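Local coordinates for protein spectinomycin phosphotransferase (Legionella pneumophila, PDB 3I1A) that probably inactivates the antibiotic spectinomycin by transferring a phosphate group from a nucleotide to it, through a fold related to that of protein kinases, at residues A215-V220 with I228-E233; I74-F79 with W118-K123. All coordinates share one frame; numbering follows the deposited sequence.

Along the chain the two contacts follow one another without nesting or crossing. Contact 2 comes first: the loop 74-79, just after helix 61-71, is met again by helix 115-129 through its residues 118-123, closing a long loop that includes strands 90-91 and 95-101 of the five-stranded antiparallel sheet. Contact 1 then closes a short hairpin-like loop, in which 215-220, carrying strand 218-220, meets 228-233 where strand 226-228 ends. The contacts touch each other as well: a probable hydrogen bond joins I228 N to E76 O, I228 packs on L121, and I78 rests on L219 and I229. The loop 74-79 and helix 115-129 are thereby tied to the two-stranded sheet flanked by the magnesium-binding residues.

Contact 1: A215-V220 with I228-E233; sequences AGNVLV and IIDWDE
I229 reaches across to N217, G216 and L219: CG1 and CD1 run over the backbone of G216 and N217, while CG2 packs on L219. CB lies near the carbonyl oxygen of N217. From there CG1 stands between the backbone N and the carbonyl carbon (chi1 60°), which turns it over the N217 backbone: it is 3.4 Å from N217 O and 3.6 Å from N217 CA. The tip, CD1, passes on to G216 O at 3.9 Å and also nears N217 OD1 and L219 CG. CG2, the other branch, has L219 CD1 3.8 Å away; the two side chains cross at about a right angle. A beta-branched residue suits this place because its two branches let one residue lie along the N217 backbone and still pack on leucine.

Alongside these contacts the backbones are joined by a nearly straight hydrogen bond from I229 N to N217 O, 2.8 Å long. Next to it V218 and I228 form an antiparallel non-hydrogen-bonded pair, and I228 CA adds a CA-H...O contact to the same N217 oxygen.

The N217 amide lies beside D230, its OD1 3.6 Å from D230 CB, with the amide and carboxylate planes perpendicular. The ND2 end is held by D212 O, which helps fix the rotation of the amide. D230 OD1 accepts from D232 N, closing an Asx turn. N217 and D230 bind magnesium in this enzyme, though none is bound here; as in protein kinases, an asparagine ending the catalytic loop and a DFG-like aspartate probably form the metal site.

Contact 2: I74-F79 with W118-K123; sequences IKEIIF and WKQLGK
Q120 and E76 come from opposite directions, NE2 of the amide on helix 115-129 reaching one oxygen of the carboxylate on the loop 74-79. Two residues earlier, W118 belongs to the same helix but turns to other neighbours, its indole meeting the ring of W254. K119 also looks elsewhere, its NZ forming a salt bridge with E265.

At Q120 the side chain turns to the loop. With CG anti to the backbone N (chi1 177°) and the chain extended beyond it, the amide is carried far enough for NE2 to give a hydrogen bond of 3.0 Å to E76 OE2. The bond lies close to the Q120 amide plane and uses the anti lone pair of OE2, while the carboxylate plane stands 82° from the amide. A glutamine suits this spot because it can donate and accept at once: NE2 also bonds S225 OG, and OE1 takes I226 N, so the amide links the helix both to the loop and to strand 226-228.

E76 is the centre of an inverse gamma turn, with a weak bond from I77 N to K75 O across it, and the bend of its side chain at chi2 (76°) turns OE1 back to K75 N, a weak bond, while OE2 faces Q120.

L121 points away from the loop, packing on I226 and on F263 of helix 257-267. Lastly K123 bends at chi3, and its NZ lies 4.5 Å from E76 OE2, beyond a salt bridge, where its positive charge may still help stabilise the carboxylate.

Contact 1: A215-V220 with I228-E233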
loop_
_atom_site.group_PDB
_atom_site.type_symbol
_atom_site.label_atom_id
_atom_site.label_comp_id
_atom_site.label_asym_id
_atom_site.label_seq_id
_atom_site.Cartn_x
_atom_site.Cartn_y
_atom_site.Cartn_z
ATOM N N ALA A 215 -8.004 -2.802 -2.642
ATOM C CA ALA A 215 -8.985 -3.361 -1.712
ATOM C C ALA A 215 -8.433 -3.907 -0.417
ATOM O O ALA A 215 -9.129 -3.912 0.605
ATOM C CB ALA A 215 -9.830 -4.419 -2.416
ATOM N N GLY A 216 -7.187 -4.369 -0.451
ATOM C CA GLY A 216 -6.583 -4.891 0.749
ATOM C C GLY A 216 -6.295 -3.820 1.774
ATOM O O GLY A 216 -6.109 -4.119 2.953
ATOM N N ASN A 217 -6.259 -2.563 1.335
ATOM C CA ASN A 217 -5.977 -1.463 2.248
ATOM C C ASN A 217 -7.182 -0.662 2.733
ATOM O O ASN A 217 -7.061 0.437 3.296
ATOM C CB ASN A 217 -4.891 -0.579 1.657
ATOM C CG ASN A 217 -3.531 -1.252 1.747
ATOM O OD1 ASN A 217 -3.287 -2.011 2.687
ATOM N ND2 ASN A 217 -2.653 -0.984 0.799
ATOM N N VAL A 218 -8.367 -1.222 2.504
ATOM C CA VAL A 218 -9.568 -0.611 3.035
ATOM C C VAL A 218 -10.194 -1.659 3.958
ATOM O O VAL A 218 -10.427 -2.791 3.531
ATOM C CB VAL A 218 -10.603 -0.261 1.948
ATOM C CG1 VAL A 218 -11.839 0.320 2.620
ATOM C CG2 VAL A 218 -10.037 0.744 0.977
ATOM N N LEU A 219 -10.457 -1.287 5.206
ATOM C CA LEU A 219 -11.096 -2.210 6.144
ATOM C C LEU A 219 -12.499 -1.702 6.386
ATOM O O LEU A 219 -12.742 -0.498 6.341
ATOM C CB LEU A 219 -10.352 -2.249 7.475
ATOM C CG LEU A 219 -8.875 -2.662 7.420
ATOM C CD1 LEU A 219 -8.347 -2.771 8.820
ATOM C CD2 LEU A 219 -8.731 -3.981 6.711
ATOM N N VAL A 220 -13.429 -2.615 6.631
ATOM C CA VAL A 220 -14.812 -2.228 6.915
ATOM C C VAL A 220 -14.961 -2.510 8.394
ATOM O O VAL A 220 -14.967 -3.670 8.810
ATOM C CB VAL A 220 -15.812 -3.078 6.122
ATOM C CG1 VAL A 220 -17.239 -2.724 6.540
ATOM C CG2 VAL A 220 -15.618 -2.854 4.646
ATOM N N ILE A 228 -8.996 3.455 5.950
ATOM C CA ILE A 228 -7.917 3.287 4.978
ATOM C C ILE A 228 -6.643 2.999 5.757
ATOM O O ILE A 228 -6.271 3.780 6.623
ATOM C CB ILE A 228 -7.700 4.556 4.134
ATOM C CG1 ILE A 228 -8.937 4.811 3.270
ATOM C CG2 ILE A 228 -6.452 4.366 3.246
ATOM C CD1 ILE A 228 -8.867 6.127 2.504
ATOM N N ILE A 229 -5.978 1.885 5.446
ATOM C CA ILE A 229 -4.767 1.495 6.165
ATOM C C ILE A 229 -3.520 1.501 5.294
ATOM O O ILE A 229 -3.587 1.749 4.089
ATOM C CB ILE A 229 -4.907 0.079 6.821
ATOM C CG1 ILE A 229 -5.178 -0.993 5.757
ATOM C CG2 ILE A 229 -6.054 0.119 7.860
ATOM C CD1 ILE A 229 -4.999 -2.410 6.284
ATOM N N ASP A 230 -2.390 1.262 5.960
ATOM C CA ASP A 230 -1.041 1.224 5.397
ATOM C C ASP A 230 -0.581 2.578 4.893
ATOM O O ASP A 230 -0.490 2.822 3.690
ATOM C CB ASP A 230 -0.911 0.213 4.272
ATOM C CG ASP A 230 0.542 0.065 3.806
ATOM O OD1 ASP A 230 1.399 0.876 4.228
ATOM O OD2 ASP A 230 0.822 -0.843 3.012
ATOM N N TRP A 231 -0.259 3.444 5.835
ATOM C CA TRP A 231 0.197 4.787 5.541
ATOM C C TRP A 231 1.711 4.876 5.665
ATOM O O TRP A 231 2.255 5.932 5.994
ATOM C CB TRP A 231 -0.485 5.758 6.509
ATOM C CG TRP A 231 -1.905 5.982 6.141
ATOM C CD1 TRP A 231 -3.026 5.374 6.665
ATOM C CD2 TRP A 231 -2.360 6.827 5.088
ATOM N NE1 TRP A 231 -4.145 5.800 5.984
ATOM C CE2 TRP A 231 -3.759 6.691 5.012
ATOM C CE3 TRP A 231 -1.711 7.688 4.193
ATOM C CZ2 TRP A 231 -4.520 7.385 4.076
ATOM C CZ3 TRP A 231 -2.466 8.371 3.261
ATOM C CH2 TRP A 231 -3.857 8.219 3.209
ATOM N N ASP A 232 2.391 3.765 5.370
ATOM C CA ASP A 232 3.858 3.717 5.484
ATOM C C ASP A 232 4.618 4.465 4.399
ATOM O O ASP A 232 5.691 4.984 4.647
ATOM C CB ASP A 232 4.358 2.265 5.514
ATOM C CG ASP A 232 4.084 1.583 6.836
ATOM O OD1 ASP A 232 3.877 2.310 7.832
ATOM O OD2 ASP A 232 4.082 0.328 6.884
ATOM N N GLU A 233 4.065 4.532 3.199
ATOM C CA GLU A 233 4.770 5.219 2.129
ATOM C C GLU A 233 3.905 6.152 1.283
ATOM O O GLU A 233 3.756 5.927 0.086
ATOM C CB GLU A 233 5.435 4.175 1.225
ATOM C CG GLU A 233 6.399 3.261 1.948
ATOM C CD GLU A 233 7.834 3.728 1.829
ATOM O OE1 GLU A 233 8.125 4.872 2.256
ATOM O OE2 GLU A 233 8.669 2.955 1.304
#

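Contact 2: I74-F79 with W118-K123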
loop_
_atom_site.group_PDB
_atom_site.type_symbol
_atom_site.label_atom_id
_atom_site.label_comp_id
_atom_site.label_asym_id
_atom_site.label_seq_id
_atom_site.Cartn_x
_atom_site.Cartn_y
_atom_site.Cartn_z
ATOM N N ILE A 74 -9.812 14.081 9.142
ATOM C CA ILE A 74 -10.171 12.827 8.460
ATOM C C ILE A 74 -10.495 11.813 9.554
ATOM O O ILE A 74 -9.721 11.616 10.491
ATOM C CB ILE A 74 -9.026 12.294 7.561
ATOM C CG1 ILE A 74 -8.926 13.127 6.276
ATOM C CG2 ILE A 74 -9.296 10.836 7.161
ATOM C CD1 ILE A 74 -8.409 14.524 6.464
ATOM N N LYS A 75 -11.646 11.170 9.441
ATOM C CA LYS A 75 -12.068 10.225 10.460
ATOM C C LYS A 75 -11.793 8.759 10.159
ATOM O O LYS A 75 -11.620 7.950 11.094
ATOM C CB LYS A 75 -13.569 10.385 10.717
ATOM C CG LYS A 75 -13.977 11.757 11.249
ATOM C CD LYS A 75 -15.501 11.888 11.308
ATOM C CE LYS A 75 -15.922 13.304 11.718
ATOM N NZ LYS A 75 -17.400 13.448 11.892
ATOM N N GLU A 76 -11.751 8.426 8.868
ATOM C CA GLU A 76 -11.596 7.047 8.412
ATOM C C GLU A 76 -10.205 6.445 8.431
ATOM O O GLU A 76 -9.775 5.832 7.455
ATOM C CB GLU A 76 -12.206 6.897 7.005
ATOM C CG GLU A 76 -13.736 7.128 6.935
ATOM C CD GLU A 76 -14.151 8.589 7.018
ATOM O OE1 GLU A 76 -13.292 9.492 7.147
ATOM O OE2 GLU A 76 -15.369 8.844 6.931
ATOM N N ILE A 77 -9.521 6.627 9.559
ATOM C CA ILE A 77 -8.177 6.117 9.785
ATOM C C ILE A 77 -8.159 5.434 11.162
ATOM O O ILE A 77 -8.833 5.891 12.096
ATOM C CB ILE A 77 -7.167 7.292 9.836
ATOM C CG1 ILE A 77 -7.173 8.041 8.502
ATOM C CG2 ILE A 77 -5.781 6.782 10.200
ATOM C CD1 ILE A 77 -6.126 9.123 8.423
ATOM N N ILE A 78 -7.403 4.351 11.300
ATOM C CA ILE A 78 -7.306 3.706 12.600
ATOM C C ILE A 78 -6.116 4.431 13.199
ATOM O O ILE A 78 -4.968 4.100 12.902
ATOM C CB ILE A 78 -7.018 2.211 12.503
ATOM C CG1 ILE A 78 -8.217 1.510 11.851
ATOM C CG2 ILE A 78 -6.776 1.639 13.920
ATOM C CD1 ILE A 78 -7.944 0.069 11.468
ATOM N N PHE A 79 -6.399 5.446 14.015
ATOM C CA PHE A 79 -5.353 6.255 14.643
ATOM C C PHE A 79 -4.755 5.612 15.877
ATOM O O PHE A 79 -5.404 4.815 16.563
ATOM C CB PHE A 79 -5.887 7.616 15.099
ATOM C CG PHE A 79 -6.365 8.495 13.982
ATOM C CD1 PHE A 79 -7.735 8.644 13.720
ATOM C CD2 PHE A 79 -5.449 9.179 13.198
ATOM C CE1 PHE A 79 -8.184 9.477 12.682
ATOM C CE2 PHE A 79 -5.884 10.006 12.160
ATOM C CZ PHE A 79 -7.262 10.154 11.905
ATOM N N TRP A 118 -18.731 2.769 -0.825
ATOM C CA TRP A 118 -17.980 3.219 -1.990
ATOM C C TRP A 118 -18.038 4.746 -2.011
ATOM O O TRP A 118 -17.042 5.395 -2.284
ATOM C CB TRP A 118 -18.564 2.682 -3.285
ATOM C CG TRP A 118 -18.027 1.339 -3.637
ATOM C CD1 TRP A 118 -18.690 0.149 -3.588
ATOM C CD2 TRP A 118 -16.707 1.047 -4.119
ATOM N NE1 TRP A 118 -17.863 -0.872 -4.021
ATOM C CE2 TRP A 118 -16.643 -0.348 -4.347
ATOM C CE3 TRP A 118 -15.578 1.826 -4.386
ATOM C CZ2 TRP A 118 -15.488 -0.981 -4.829
ATOM C CZ3 TRP A 118 -14.422 1.195 -4.870
ATOM C CH2 TRP A 118 -14.391 -0.193 -5.085
ATOM N N LYS A 119 -19.209 5.296 -1.709
ATOM C CA LYS A 119 -19.359 6.743 -1.673
ATOM C C LYS A 119 -18.475 7.357 -0.592
ATOM O O LYS A 119 -17.808 8.376 -0.833
ATOM C CB LYS A 119 -20.825 7.129 -1.441
ATOM C CG LYS A 119 -21.699 6.842 -2.646
ATOM C CD LYS A 119 -23.175 7.229 -2.431
ATOM C CE LYS A 119 -24.013 6.795 -3.651
ATOM N NZ LYS A 119 -25.482 6.911 -3.453
ATOM N N GLN A 120 -18.458 6.731 0.590
ATOM C CA GLN A 120 -17.652 7.201 1.720
ATOM C C GLN A 120 -16.164 7.149 1.336
ATOM O O GLN A 120 -15.395 8.052 1.682
ATOM C CB GLN A 120 -17.903 6.322 2.947
ATOM C CG GLN A 120 -17.046 6.695 4.145
ATOM C CD GLN A 120 -17.273 5.808 5.357
ATOM O OE1 GLN A 120 -17.704 4.639 5.238
ATOM N NE2 GLN A 120 -16.952 6.343 6.542
ATOM N N LEU A 121 -15.760 6.101 0.609
ATOM C CA LEU A 121 -14.358 5.996 0.203
ATOM C C LEU A 121 -14.023 7.156 -0.744
ATOM O O LEU A 121 -12.938 7.754 -0.658
ATOM C CB LEU A 121 -14.075 4.645 -0.473
ATOM C CG LEU A 121 -12.676 4.468 -1.092
ATOM C CD1 LEU A 121 -11.604 4.511 0.014
ATOM C CD2 LEU A 121 -12.604 3.137 -1.837
ATOM N N GLY A 122 -14.949 7.467 -1.652
ATOM C CA GLY A 122 -14.729 8.582 -2.561
ATOM C C GLY A 122 -14.628 9.891 -1.781
ATOM O O GLY A 122 -13.769 10.735 -2.062
ATOM N N LYS A 123 -15.526 10.090 -0.817
ATOM C CA LYS A 123 -15.495 11.307 0.009
ATOM C C LYS A 123 -14.161 11.453 0.779
ATOM O O LYS A 123 -13.558 12.523 0.811
ATOM C CB LYS A 123 -16.660 11.275 1.002
ATOM C CG LYS A 123 -16.746 12.422 2.023
ATOM C CD LYS A 123 -17.908 12.163 3.012
ATOM C CE LYS A 123 -17.964 10.688 3.500
ATOM N NZ LYS A 123 -18.902 10.341 4.661
#